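Local coordinates for glycosyltransferase (duf1792) (Streptococcus sanguinis, PDB 5V4A), which probably transfers sugars from a UDP-linked donor through its GT-D domain and probably belongs to the accessory SecA2/SecY2 system that exports a serine-rich repeat cell wall protein, at residues E56-E61 with V68-V73; L35-S40 with P94-K99; T75-Y80 with N86-N91; A182-V187 with K205-D210; Y17-G22 with L134-Q139. One frame throughout, in Å; residues are numbered along the deposited sequence.

Contact 1: E56-E61 with V68-V73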
# COMPACT_ATOMS: atom_id res chain seq x y z
N GLU A 56 -24.44 9.75 18.29
CA GLU A 56 -23.59 9.51 19.46
C GLU A 56 -22.18 9.10 19.04
O GLU A 56 -21.20 9.56 19.63
CB GLU A 56 -24.19 8.45 20.36
CG GLU A 56 -23.48 8.38 21.70
CD GLU A 56 -23.94 7.25 22.59
OE1 GLU A 56 -24.92 6.56 22.26
OE2 GLU A 56 -23.26 7.03 23.63
N ILE A 57 -22.08 8.23 18.04
CA ILE A 57 -20.78 7.74 17.61
C ILE A 57 -20.01 8.84 16.89
O ILE A 57 -18.78 8.98 17.07
CB ILE A 57 -20.96 6.49 16.73
CG1 ILE A 57 -21.64 5.36 17.50
CG2 ILE A 57 -19.63 5.99 16.22
CD1 ILE A 57 -22.11 4.24 16.57
N MET A 58 -20.71 9.67 16.10
CA MET A 58 -20.09 10.77 15.37
C MET A 58 -19.35 11.74 16.27
O MET A 58 -18.40 12.39 15.83
CB MET A 58 -21.13 11.55 14.57
CG MET A 58 -21.72 10.81 13.39
SD MET A 58 -22.94 11.82 12.52
CE MET A 58 -21.95 13.28 12.20
N SER A 59 -19.80 11.89 17.51
CA SER A 59 -19.26 12.87 18.44
C SER A 59 -18.05 12.35 19.21
O SER A 59 -17.52 13.08 20.05
CB SER A 59 -20.35 13.28 19.43
OG SER A 59 -20.65 12.21 20.30
N MET A 60 -17.63 11.12 18.96
CA MET A 60 -16.56 10.45 19.69
C MET A 60 -15.19 10.75 19.10
O MET A 60 -15.05 11.02 17.90
CB MET A 60 -16.82 8.95 19.67
CG MET A 60 -17.79 8.56 20.72
SD MET A 60 -18.02 6.82 20.60
CE MET A 60 -16.80 6.28 21.79
N GLU A 61 -14.17 10.69 19.95
CA GLU A 61 -12.80 10.94 19.51
C GLU A 61 -12.11 9.64 19.08
O GLU A 61 -12.39 8.56 19.60
CB GLU A 61 -11.98 11.63 20.60
CG GLU A 61 -12.69 12.84 21.20
CD GLU A 61 -11.88 13.51 22.29
OE1 GLU A 61 -11.21 12.80 23.06
OE2 GLU A 61 -11.94 14.76 22.38
N VAL A 68 -12.73 7.21 13.89
CA VAL A 68 -14.02 7.73 13.46
C VAL A 68 -13.78 8.64 12.27
O VAL A 68 -12.91 9.52 12.32
CB VAL A 68 -14.73 8.48 14.60
CG1 VAL A 68 -16.02 9.11 14.11
CG2 VAL A 68 -14.94 7.56 15.81
N CYS A 69 -14.55 8.45 11.18
CA CYS A 69 -14.31 9.14 9.93
C CYS A 69 -15.48 10.03 9.53
O CYS A 69 -16.64 9.73 9.82
CB CYS A 69 -14.01 8.15 8.79
SG CYS A 69 -12.55 7.12 9.12
N LEU A 70 -15.14 11.14 8.88
CA LEU A 70 -16.08 12.09 8.31
C LEU A 70 -15.71 12.33 6.86
O LEU A 70 -14.58 12.05 6.45
CB LEU A 70 -16.07 13.42 9.07
CG LEU A 70 -16.52 13.40 10.53
CD1 LEU A 70 -16.22 14.74 11.17
CD2 LEU A 70 -18.00 13.06 10.62
N PRO A 71 -16.63 12.85 6.04
CA PRO A 71 -16.25 13.20 4.67
C PRO A 71 -15.21 14.32 4.67
O PRO A 71 -15.31 15.28 5.45
CB PRO A 71 -17.58 13.64 4.03
CG PRO A 71 -18.52 13.88 5.15
CD PRO A 71 -18.07 13.04 6.29
N ASP A 72 -14.19 14.16 3.83
CA ASP A 72 -13.10 15.14 3.71
C ASP A 72 -13.54 16.25 2.76
O ASP A 72 -13.05 16.40 1.63
CB ASP A 72 -11.83 14.42 3.26
CG ASP A 72 -10.60 15.31 3.28
OD1 ASP A 72 -10.73 16.51 3.60
OD2 ASP A 72 -9.49 14.80 2.99
N VAL A 73 -14.48 17.07 3.24
CA VAL A 73 -15.16 18.04 2.37
C VAL A 73 -15.13 19.45 2.96
O VAL A 73 -15.54 20.41 2.31
CB VAL A 73 -16.61 17.61 2.10
CG1 VAL A 73 -16.65 16.24 1.46
CG2 VAL A 73 -17.43 17.64 3.38
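The beta-alpha-beta crossover from strand 24-27 to strand 66-70 closes here, where Ile57 and Met58 at the end of helix 48-58, and Met60 just after it, meet Val68 and Leu70. Val68 points its side chain at the helix end and touches backbone oxygens with its two methyls. CG1 of Val68 lies 4.0 Å from Ile57 O. CG2 of Val68 lies 4.0 Å from Met60 O. The branches part in this way because Val68 CG1 is anti to its own backbone N (chi1 176°), while CG2 is anti to the carbonyl carbon. Further along the strand, Met58 reaches out to Leu70. Its chain is extended through chi2 and turns at the sulfur (chi3 54°), and Met58 CE comes to 4.3 Å from Leu70 CD2. The turn after the helix has its own bonds. Met60 N bonds Ile57 O at 3.1 Å, and Ser59 OG bonds Glu56 O at 2.8 Å from above the carbonyl plane. The contact is buried. Backbone bonds join Val68 to Gly110 and Cys69 to Val26, so strand 66-70 is the middle strand of the three-stranded sheet. Ile57 also touches Tyr209, and its side chain is about 5 Å from that of the UDP-binding Lys205. Packing of the connecting helix end against the strand it leads to belongs to the beta-alpha-beta crossover, here in the GT-D domain.

Contact 2: L35-S40 with P94-K99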
# COMPACT_ATOMS: atom_id res chain seq x y z
N LEU A 35 -29.86 10.76 8.14
CA LEU A 35 -30.63 10.09 9.19
C LEU A 35 -30.55 10.84 10.51
O LEU A 35 -31.53 10.89 11.26
CB LEU A 35 -30.13 8.66 9.36
CG LEU A 35 -30.58 7.63 8.33
CD1 LEU A 35 -29.71 6.39 8.41
CD2 LEU A 35 -32.06 7.27 8.56
N VAL A 36 -29.38 11.41 10.84
CA VAL A 36 -29.26 12.19 12.07
C VAL A 36 -30.13 13.43 12.01
O VAL A 36 -30.55 13.95 13.05
CB VAL A 36 -27.78 12.56 12.33
CG1 VAL A 36 -27.67 13.52 13.51
CG2 VAL A 36 -26.96 11.30 12.55
N ALA A 37 -30.45 13.90 10.81
CA ALA A 37 -31.39 15.00 10.63
C ALA A 37 -32.85 14.52 10.58
O ALA A 37 -33.74 15.34 10.31
CB ALA A 37 -31.05 15.78 9.36
N GLY A 38 -33.10 13.24 10.85
CA GLY A 38 -34.46 12.74 10.89
C GLY A 38 -35.06 12.39 9.55
O GLY A 38 -36.28 12.42 9.40
N ARG A 39 -34.23 12.04 8.57
CA ARG A 39 -34.65 11.75 7.20
C ARG A 39 -34.31 10.32 6.85
O ARG A 39 -33.25 9.82 7.23
CB ARG A 39 -33.95 12.67 6.20
CG ARG A 39 -34.57 14.03 6.03
CD ARG A 39 -33.51 15.11 6.11
NE ARG A 39 -33.85 16.25 5.26
CZ ARG A 39 -34.60 17.27 5.65
NH1 ARG A 39 -35.09 17.30 6.88
NH2 ARG A 39 -34.86 18.26 4.81
N SER A 40 -35.22 9.63 6.17
CA SER A 40 -34.91 8.30 5.68
C SER A 40 -33.97 8.41 4.48
O SER A 40 -33.93 9.44 3.80
CB SER A 40 -36.18 7.54 5.27
OG SER A 40 -37.07 7.38 6.36
N PRO A 94 -24.44 23.31 2.74
CA PRO A 94 -25.48 24.31 3.02
C PRO A 94 -26.51 23.86 4.06
O PRO A 94 -26.86 24.65 4.95
CB PRO A 94 -26.11 24.55 1.65
CG PRO A 94 -24.95 24.36 0.71
CD PRO A 94 -24.10 23.27 1.30
N HIS A 95 -27.00 22.62 3.96
CA HIS A 95 -27.97 22.12 4.93
C HIS A 95 -27.33 21.85 6.29
O HIS A 95 -27.83 22.31 7.32
CB HIS A 95 -28.66 20.85 4.41
CG HIS A 95 -29.83 21.11 3.52
ND1 HIS A 95 -29.74 21.12 2.15
CD2 HIS A 95 -31.13 21.37 3.82
CE1 HIS A 95 -30.94 21.37 1.63
NE2 HIS A 95 -31.79 21.53 2.62
N PHE A 96 -26.22 21.10 6.32
CA PHE A 96 -25.81 20.41 7.53
C PHE A 96 -24.49 20.88 8.13
O PHE A 96 -24.00 20.24 9.07
CB PHE A 96 -25.73 18.90 7.28
CG PHE A 96 -26.99 18.30 6.75
CD1 PHE A 96 -28.20 18.50 7.40
CD2 PHE A 96 -26.97 17.52 5.60
CE1 PHE A 96 -29.38 17.95 6.90
CE2 PHE A 96 -28.14 16.97 5.10
CZ PHE A 96 -29.35 17.18 5.76
N LEU A 97 -23.89 21.96 7.63
CA LEU A 97 -22.58 22.35 8.15
C LEU A 97 -22.64 22.67 9.64
O LEU A 97 -21.77 22.25 10.41
CB LEU A 97 -22.02 23.55 7.39
CG LEU A 97 -20.69 24.08 7.96
CD1 LEU A 97 -19.63 22.99 8.04
CD2 LEU A 97 -20.18 25.27 7.16
N GLU A 98 -23.68 23.39 10.07
CA GLU A 98 -23.82 23.73 11.47
C GLU A 98 -24.12 22.52 12.34
O GLU A 98 -23.80 22.53 13.53
CB GLU A 98 -24.91 24.80 11.65
CG GLU A 98 -24.92 25.47 13.02
CD GLU A 98 -23.69 26.33 13.26
OE1 GLU A 98 -23.27 26.45 14.44
OE2 GLU A 98 -23.15 26.89 12.29
N LYS A 99 -24.68 21.45 11.76
CA LYS A 99 -24.84 20.21 12.50
C LYS A 99 -23.50 19.51 12.67
O LYS A 99 -23.18 19.01 13.76
CB LYS A 99 -25.84 19.29 11.80
CG LYS A 99 -27.31 19.67 12.02
CD LYS A 99 -28.25 18.50 11.78
CE LYS A 99 -29.70 18.98 11.82
NZ LYS A 99 -30.02 19.47 13.19
O HOH W 1 -30.58 16.66 14.05
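Ala37 and Phe96 bring the two backbones closest, with Ala37 CA 8.4 Å from Phe96 CA, just where helix 30-36 ends. The end is a Schellman motif: Gly38 N bonds Leu35 O at 2.9 Å, Arg39 N turns back to Asp34 O, and Gly38 takes the positive phi (82°). Ala37 points its methyl at helix 82-103, and Ala37 CB packs 3.7 Å from Phe96 CE1. Phe96 CG is anti to the carbonyl carbon (chi1 -56°), which turns the ring toward Ala37. One face of the Phe96 ring lies under His95 CB, and His92 meets the ring edge-to-face. The same ring touches Met33 and Asp34 of helix 30-36. Lys99 also reaches the methyl, with Lys99 CE 4.3 Å from Ala37 CB. Its ammonium bonds a water at 3.0 Å from Lys99 NZ, and that water donates to Val36 O at 2.9 Å. The water thus joins a carbonyl of the last helical turn to the lysine. The site is a Schellman-terminated helix end packed on the flank of a second helix.

Contact 3: T75-Y80 with N86-N91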
# COMPACT_ATOMS: atom_id res chain seq x y z
N THR A 75 -12.71 21.30 3.37
CA THR A 75 -11.65 22.10 2.77
C THR A 75 -11.28 21.46 1.44
O THR A 75 -11.63 20.30 1.16
CB THR A 75 -10.42 22.18 3.67
OG1 THR A 75 -9.53 23.18 3.18
CG2 THR A 75 -9.69 20.84 3.71
N GLY A 76 -10.56 22.22 0.62
CA GLY A 76 -9.98 21.72 -0.62
C GLY A 76 -10.85 20.85 -1.49
O GLY A 76 -10.44 19.76 -1.89
N LEU A 77 -12.07 21.31 -1.79
CA LEU A 77 -12.97 20.56 -2.66
C LEU A 77 -12.46 20.45 -4.09
O LEU A 77 -13.00 19.64 -4.86
CB LEU A 77 -14.36 21.19 -2.66
CG LEU A 77 -15.31 20.97 -1.48
CD1 LEU A 77 -16.63 21.67 -1.74
CD2 LEU A 77 -15.56 19.49 -1.27
N GLU A 78 -11.45 21.23 -4.47
CA GLU A 78 -10.83 21.12 -5.79
C GLU A 78 -10.25 19.74 -6.06
O GLU A 78 -9.90 19.44 -7.21
CB GLU A 78 -9.71 22.16 -5.94
CG GLU A 78 -10.00 23.50 -5.29
CD GLU A 78 -9.63 23.53 -3.82
OE1 GLU A 78 -10.14 24.41 -3.09
OE2 GLU A 78 -8.83 22.67 -3.40
N ARG A 79 -10.12 18.90 -5.04
CA ARG A 79 -9.61 17.55 -5.22
C ARG A 79 -10.60 16.63 -5.92
O ARG A 79 -10.21 15.56 -6.39
CB ARG A 79 -9.24 16.96 -3.86
CG ARG A 79 -8.00 17.57 -3.25
CD ARG A 79 -7.85 17.19 -1.80
NE ARG A 79 -8.94 17.74 -1.00
CZ ARG A 79 -9.17 17.41 0.27
NH1 ARG A 79 -8.39 16.53 0.87
NH2 ARG A 79 -10.19 17.96 0.92
N TYR A 80 -11.86 17.03 -6.01
CA TYR A 80 -12.92 16.12 -6.42
C TYR A 80 -13.52 16.55 -7.75
O TYR A 80 -13.30 17.67 -8.24
CB TYR A 80 -13.99 16.05 -5.34
CG TYR A 80 -13.43 15.72 -3.97
CD1 TYR A 80 -12.91 14.46 -3.70
CD2 TYR A 80 -13.39 16.67 -2.96
CE1 TYR A 80 -12.40 14.16 -2.47
CE2 TYR A 80 -12.88 16.38 -1.72
CZ TYR A 80 -12.38 15.12 -1.48
OH TYR A 80 -11.86 14.80 -0.26
N ASN A 86 -20.20 20.11 -6.56
CA ASN A 86 -21.53 20.71 -6.54
C ASN A 86 -22.41 20.09 -5.46
O ASN A 86 -23.22 20.79 -4.84
CB ASN A 86 -22.18 20.57 -7.92
CG ASN A 86 -21.56 21.49 -8.95
OD1 ASN A 86 -21.16 22.61 -8.64
ND2 ASN A 86 -21.47 21.02 -10.19
N PHE A 87 -22.27 18.78 -5.22
CA PHE A 87 -23.10 18.13 -4.22
C PHE A 87 -22.77 18.61 -2.81
O PHE A 87 -23.67 19.00 -2.05
CB PHE A 87 -22.96 16.61 -4.27
CG PHE A 87 -23.55 15.92 -3.07
CD1 PHE A 87 -24.92 15.79 -2.93
CD2 PHE A 87 -22.73 15.44 -2.06
CE1 PHE A 87 -25.47 15.18 -1.80
CE2 PHE A 87 -23.27 14.82 -0.94
CZ PHE A 87 -24.64 14.69 -0.81
N TRP A 88 -21.49 18.56 -2.43
CA TRP A 88 -21.12 18.95 -1.07
C TRP A 88 -21.29 20.45 -0.86
O TRP A 88 -21.80 20.87 0.19
CB TRP A 88 -19.67 18.55 -0.79
CG TRP A 88 -19.43 17.07 -0.80
CD1 TRP A 88 -18.74 16.36 -1.73
CD2 TRP A 88 -19.87 16.13 0.19
NE1 TRP A 88 -18.74 15.03 -1.39
CE2 TRP A 88 -19.41 14.86 -0.21
CE3 TRP A 88 -20.60 16.23 1.38
CZ2 TRP A 88 -19.67 13.70 0.52
CZ3 TRP A 88 -20.84 15.08 2.11
CH2 TRP A 88 -20.39 13.84 1.68
N SER A 89 -20.89 21.26 -1.83
CA SER A 89 -20.77 22.70 -1.62
C SER A 89 -22.08 23.44 -1.81
O SER A 89 -22.23 24.54 -1.27
CB SER A 89 -19.70 23.27 -2.56
OG SER A 89 -19.99 24.60 -2.92
N LEU A 90 -23.02 22.89 -2.57
CA LEU A 90 -24.29 23.55 -2.82
C LEU A 90 -25.48 22.78 -2.29
O LEU A 90 -26.60 23.32 -2.30
CB LEU A 90 -24.46 23.81 -4.33
CG LEU A 90 -23.35 24.64 -4.96
CD1 LEU A 90 -23.61 24.84 -6.44
CD2 LEU A 90 -23.24 25.98 -4.26
N ASN A 91 -25.29 21.54 -1.83
CA ASN A 91 -26.39 20.71 -1.35
C ASN A 91 -26.17 20.24 0.09
O ASN A 91 -26.99 20.55 0.96
CB ASN A 91 -26.58 19.52 -2.30
CG ASN A 91 -27.89 18.79 -2.08
OD1 ASN A 91 -28.75 19.26 -1.32
ND2 ASN A 91 -28.07 17.67 -2.77
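Gly76 O is gripped by two groups of Arg79, the side-chain NE and the backbone N, which come from opposite faces of its carbonyl plane. Arg79 NE is the closer at 2.7 Å from Gly76 O, and this bond is nearly straight, with an N-H...O angle of 168°. Gly76 O lies in the guanidinium plane. Arg79 NH2 bonds Thr75 O at 2.8 Å from above the Thr75 carbonyl plane. Tyr80 OH sits over the centre of one guanidinium face, and NH1 forms a salt bridge with Asp72. These partners hold the flat group in place and fold the loop round it. From the same turn, Leu77 reaches helix 82-103. Its CG is anti to the carbonyl carbon (chi1 -78°), and its two methyls part over neighbouring residues. Leu77 CD1 packs 3.6 Å from Ser89 CB. Leu77 CD2 lies 4.2 Å from Trp88 CB, beside the root of the indole. Phe87 CD2 lies 3.7 Å above the Trp88 ring, over its centre. His92 meets the indole edge-to-face, and Pro71 and Val73, in the loop after strand 66-70, touch it. The Trp88 side chain is about 9 Å from bound UDP at the nearest. The motif is a short 3-10 turn, folded on an arginine and packed back by one leucine onto the helix that follows it.

Contact 4: A182-V187 with K205-D210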
# COMPACT_ATOMS: atom_id res chain seq x y z
N ALA A 182 -29.56 -9.78 15.79
CA ALA A 182 -29.39 -11.09 15.17
C ALA A 182 -28.10 -11.13 14.35
O ALA A 182 -27.42 -12.17 14.32
CB ALA A 182 -30.59 -11.42 14.28
N ILE A 183 -27.76 -10.02 13.69
CA ILE A 183 -26.49 -9.96 12.96
C ILE A 183 -25.33 -10.08 13.94
O ILE A 183 -24.39 -10.84 13.70
CB ILE A 183 -26.41 -8.66 12.13
CG1 ILE A 183 -27.46 -8.67 11.02
CG2 ILE A 183 -25.03 -8.55 11.47
CD1 ILE A 183 -27.72 -7.28 10.42
N LYS A 184 -25.39 -9.34 15.06
CA LYS A 184 -24.34 -9.45 16.08
C LYS A 184 -24.24 -10.87 16.61
O LYS A 184 -23.13 -11.38 16.82
CB LYS A 184 -24.62 -8.48 17.24
CG LYS A 184 -24.13 -7.07 16.96
CD LYS A 184 -24.00 -6.24 18.20
CE LYS A 184 -25.31 -5.64 18.62
NZ LYS A 184 -25.13 -4.78 19.82
N GLN A 185 -25.38 -11.53 16.81
CA GLN A 185 -25.34 -12.90 17.29
C GLN A 185 -24.64 -13.81 16.29
O GLN A 185 -23.83 -14.66 16.67
CB GLN A 185 -26.75 -13.39 17.58
CG GLN A 185 -26.83 -14.81 18.06
CD GLN A 185 -28.15 -15.10 18.74
OE1 GLN A 185 -29.17 -14.50 18.40
NE2 GLN A 185 -28.13 -16.01 19.71
N ALA A 186 -24.91 -13.60 15.00
CA ALA A 186 -24.22 -14.38 13.98
C ALA A 186 -22.73 -14.12 14.00
O ALA A 186 -21.93 -15.04 13.86
CB ALA A 186 -24.80 -14.08 12.60
N VAL A 187 -22.33 -12.86 14.20
CA VAL A 187 -20.91 -12.53 14.24
C VAL A 187 -20.23 -13.26 15.38
O VAL A 187 -19.18 -13.89 15.19
CB VAL A 187 -20.71 -11.00 14.34
CG1 VAL A 187 -19.29 -10.69 14.78
CG2 VAL A 187 -21.02 -10.34 12.99
N LYS A 205 -22.19 1.08 10.94
CA LYS A 205 -21.50 1.96 11.88
C LYS A 205 -21.81 1.56 13.32
O LYS A 205 -20.92 1.57 14.18
CB LYS A 205 -21.91 3.41 11.63
CG LYS A 205 -21.43 3.94 10.29
CD LYS A 205 -22.37 3.72 9.16
CE LYS A 205 -21.84 4.34 7.86
NZ LYS A 205 -20.86 3.53 7.04
N VAL A 206 -23.06 1.20 13.59
CA VAL A 206 -23.43 0.74 14.92
C VAL A 206 -22.84 -0.63 15.19
O VAL A 206 -22.46 -0.94 16.32
CB VAL A 206 -24.96 0.72 15.04
CG1 VAL A 206 -25.34 0.42 16.47
CG2 VAL A 206 -25.55 2.03 14.56
N LEU A 207 -22.81 -1.48 14.16
CA LEU A 207 -22.24 -2.81 14.29
C LEU A 207 -20.76 -2.74 14.67
O LEU A 207 -20.33 -3.36 15.66
CB LEU A 207 -22.45 -3.57 12.98
CG LEU A 207 -22.06 -5.06 12.89
CD1 LEU A 207 -22.56 -5.86 14.09
CD2 LEU A 207 -22.51 -5.69 11.57
N VAL A 208 -19.97 -1.99 13.90
CA VAL A 208 -18.55 -1.89 14.24
C VAL A 208 -18.39 -1.36 15.66
O VAL A 208 -17.60 -1.89 16.45
CB VAL A 208 -17.78 -1.02 13.24
CG1 VAL A 208 -16.38 -0.70 13.83
CG2 VAL A 208 -17.65 -1.72 11.91
N TYR A 209 -19.08 -0.27 15.99
CA TYR A 209 -18.95 0.29 17.33
C TYR A 209 -19.26 -0.75 18.40
O TYR A 209 -18.48 -0.95 19.34
CB TYR A 209 -19.85 1.51 17.52
CG TYR A 209 -19.68 2.10 18.90
CD1 TYR A 209 -18.78 3.12 19.13
CD2 TYR A 209 -20.42 1.62 19.98
CE1 TYR A 209 -18.62 3.64 20.40
CE2 TYR A 209 -20.25 2.14 21.26
CZ TYR A 209 -19.36 3.16 21.46
OH TYR A 209 -19.19 3.69 22.72
N ASP A 210 -20.39 -1.44 18.26
CA ASP A 210 -20.80 -2.42 19.26
C ASP A 210 -19.81 -3.57 19.33
O ASP A 210 -19.52 -4.08 20.42
CB ASP A 210 -22.20 -2.95 18.95
CG ASP A 210 -23.30 -2.01 19.38
OD1 ASP A 210 -23.02 -1.01 20.08
OD2 ASP A 210 -24.47 -2.27 19.03
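Lys184 and Leu207 join two neighbouring helices, 180-190 and 201-213, of the alpha/beta layer built on the five-stranded parallel sheet. Strand 195-199 connects them, and both touch that sheet. Their short axes pass 11.0 Å apart and cross at -46°. The apolar part centres on Leu207, which splits its methyls between two residues. Its CG is anti to the backbone N (chi1 -174°), which sends the branch to helix 180-190. Leu207 CD2 meets Ile183 CG2 at 3.8 Å, the two side chains crossing at about a right angle. Leu207 CD1 presses on the stem of Lys184, 3.5 Å from Lys184 CG, tighter than an ordinary carbon contact. The Ile183 side chain is about 4 Å from that of the UDP-binding Ala176, which places this packing near the nucleotide pocket. Lys205, on the same helix as Leu207, binds a UDP phosphate oxygen and pairs with Asp220. The ionic part is a salt bridge between Lys184 and Asp210. Arg53 is a second partner of the aspartate, at OD1, so two cations share the carboxylate. Lys184 bends at chi3 (-82°) and its chain crosses that of Asp210 at about a right angle. This puts Lys184 NZ 2.7 Å from Asp210 OD2, above the carboxylate plane.

Contact 5: Y17-G22 with L134-Q139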
# COMPACT_ATOMS: atom_id res chain seq x y z
N TYR A 17 -2.84 5.14 9.26
CA TYR A 17 -3.19 5.00 10.67
C TYR A 17 -3.68 3.59 10.97
O TYR A 17 -3.27 2.98 11.97
CB TYR A 17 -4.25 6.03 11.08
CG TYR A 17 -4.47 6.15 12.60
CD1 TYR A 17 -5.45 5.41 13.23
CD2 TYR A 17 -3.67 6.97 13.37
CE1 TYR A 17 -5.67 5.52 14.61
CE2 TYR A 17 -3.85 7.07 14.75
CZ TYR A 17 -4.85 6.34 15.36
OH TYR A 17 -5.04 6.45 16.72
N LEU A 18 -4.55 3.05 10.11
CA LEU A 18 -5.07 1.70 10.31
C LEU A 18 -3.96 0.66 10.19
O LEU A 18 -3.97 -0.34 10.92
CB LEU A 18 -6.19 1.41 9.30
CG LEU A 18 -7.46 2.26 9.40
CD1 LEU A 18 -8.47 1.92 8.30
CD2 LEU A 18 -8.12 2.14 10.79
N LEU A 19 -3.03 0.85 9.25
CA LEU A 19 -1.90 -0.07 9.11
C LEU A 19 -0.96 0.01 10.31
O LEU A 19 -0.47 -1.01 10.78
CB LEU A 19 -1.13 0.23 7.83
CG LEU A 19 -1.89 -0.17 6.57
CD1 LEU A 19 -1.32 0.50 5.32
CD2 LEU A 19 -1.86 -1.68 6.42
N GLU A 20 -0.69 1.23 10.78
CA GLU A 20 0.20 1.44 11.92
C GLU A 20 -0.41 0.90 13.22
O GLU A 20 0.26 0.20 13.98
CB GLU A 20 0.50 2.92 12.08
CG GLU A 20 1.55 3.23 13.13
CD GLU A 20 2.96 2.94 12.64
OE1 GLU A 20 3.72 2.26 13.36
OE2 GLU A 20 3.30 3.42 11.54
N LYS A 21 -1.66 1.26 13.50
CA LYS A 21 -2.24 1.00 14.81
C LYS A 21 -3.10 -0.25 14.85
O LYS A 21 -3.34 -0.78 15.95
CB LYS A 21 -3.09 2.20 15.25
CG LYS A 21 -2.33 3.50 15.37
CD LYS A 21 -1.08 3.32 16.21
CE LYS A 21 -0.61 4.63 16.79
NZ LYS A 21 -1.36 4.99 18.03
N GLY A 22 -3.55 -0.75 13.71
CA GLY A 22 -4.45 -1.87 13.71
C GLY A 22 -5.83 -1.54 14.22
O GLY A 22 -6.58 -2.44 14.59
N LEU A 134 -5.29 -0.62 1.05
CA LEU A 134 -6.50 -1.28 1.52
C LEU A 134 -6.33 -2.79 1.48
O LEU A 134 -6.63 -3.48 2.46
CB LEU A 134 -7.70 -0.86 0.68
CG LEU A 134 -8.38 0.47 1.00
CD1 LEU A 134 -9.10 1.03 -0.23
CD2 LEU A 134 -9.38 0.32 2.16
N LYS A 135 -5.83 -3.32 0.35
CA LYS A 135 -5.67 -4.76 0.23
C LYS A 135 -4.73 -5.31 1.29
O LYS A 135 -4.94 -6.42 1.78
CB LYS A 135 -5.17 -5.18 -1.16
CG LYS A 135 -6.17 -4.96 -2.30
CD LYS A 135 -5.64 -5.54 -3.57
CE LYS A 135 -6.63 -5.41 -4.69
NZ LYS A 135 -5.90 -5.60 -5.96
N GLN A 136 -3.73 -4.53 1.69
CA GLN A 136 -2.78 -4.98 2.71
C GLN A 136 -3.45 -5.14 4.07
O GLN A 136 -2.93 -5.88 4.92
CB GLN A 136 -1.62 -3.98 2.80
CG GLN A 136 -0.39 -4.50 3.56
CD GLN A 136 0.32 -5.64 2.86
OE1 GLN A 136 0.22 -5.80 1.65
NE2 GLN A 136 1.01 -6.46 3.63
N LEU A 137 -4.58 -4.48 4.30
CA LEU A 137 -5.30 -4.64 5.56
C LEU A 137 -5.83 -6.05 5.73
O LEU A 137 -5.91 -6.55 6.86
CB LEU A 137 -6.44 -3.63 5.62
CG LEU A 137 -6.07 -2.16 5.78
CD1 LEU A 137 -7.31 -1.31 5.62
CD2 LEU A 137 -5.46 -1.91 7.15
N TRP A 138 -6.19 -6.72 4.63
CA TRP A 138 -6.72 -8.06 4.73
C TRP A 138 -5.85 -9.12 4.08
O TRP A 138 -6.25 -10.30 4.08
CB TRP A 138 -8.14 -8.13 4.13
CG TRP A 138 -8.33 -7.59 2.71
CD1 TRP A 138 -7.95 -8.20 1.54
CD2 TRP A 138 -8.99 -6.38 2.33
NE1 TRP A 138 -8.32 -7.43 0.46
CE2 TRP A 138 -8.97 -6.31 0.92
CE3 TRP A 138 -9.60 -5.34 3.05
CZ2 TRP A 138 -9.53 -5.24 0.22
CZ3 TRP A 138 -10.16 -4.28 2.33
CH2 TRP A 138 -10.11 -4.24 0.94
N GLN A 139 -4.68 -8.76 3.53
CA GLN A 139 -3.82 -9.75 2.89
C GLN A 139 -3.46 -10.86 3.88
O GLN A 139 -2.99 -10.59 4.99
CB GLN A 139 -2.54 -9.10 2.37
CG GLN A 139 -2.68 -8.32 1.09
CD GLN A 139 -3.33 -9.14 0.01
OE1 GLN A 139 -2.70 -10.00 -0.61
NE2 GLN A 139 -4.62 -8.88 -0.22
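Leu137 pushes one methyl, CD2, against Leu18 and Leu19 in a helix-helix packing between helices 11-21 and 127-138. The short axes run 10.2 Å apart and at only 27° to each other, so the helices lie side by side and point much the same way. Leu137 CD2 is 3.7 Å from Leu19 CD2. The same methyl is 4.0 Å from Leu18 CB, so it sits over two successive residues of the helix. The side chains of Leu19 and Leu137 cross at about a right angle. In both, CG is anti to the carbonyl carbon (chi1 -71° for Leu19), and the branch ends lean in to the partner helix. Leu19 CD2 also touches the stem of Gln136, at 4.3 Å from Gln136 CG. Leu19 packs as well on Val128 of the second subunit, so this edge of the pair belongs to the dimer contact. Leu18 turns inward to Met67 of strand 66-70. Helix 11-21 leads into the three-stranded sheet and helix 127-138 into the five-stranded one, so the leucines pack together the helices that lead into the two sheets. Lys135 O in the second helix accepts two bonds. Trp138 N bonds Lys135 O at 3.1 Å, and Gln139 NE2 reaches Lys135 O at 3.2 Å from the opposite face of the carbonyl plane.

Contacts 1, 2 and 3 lie round the three-stranded sheet. Contact 1 touches contact 2 where Met58 SD meets Val36 CG2 at 4.1 Å. It touches contact 3 through a probable hydrogen bond, with Asp72 O 2.7 Å from Tyr80 OH. Contacts 2 and 3 share helix 82-103, with centres 17 Å apart. Contact 4 joins two helices packed on the five-stranded sheet and holds Lys205, which binds UDP directly. It meets contact 1 where Ile57 CD1 lies 3.8 Å from Lys205 O, which brings the helix end of contact 1 close to this UDP-binding residue. Contact 5 lies apart, near the second subunit. Its centre is about 31 Å from that of contact 2, and the side chain of Leu18 is about 12 Å from UDP.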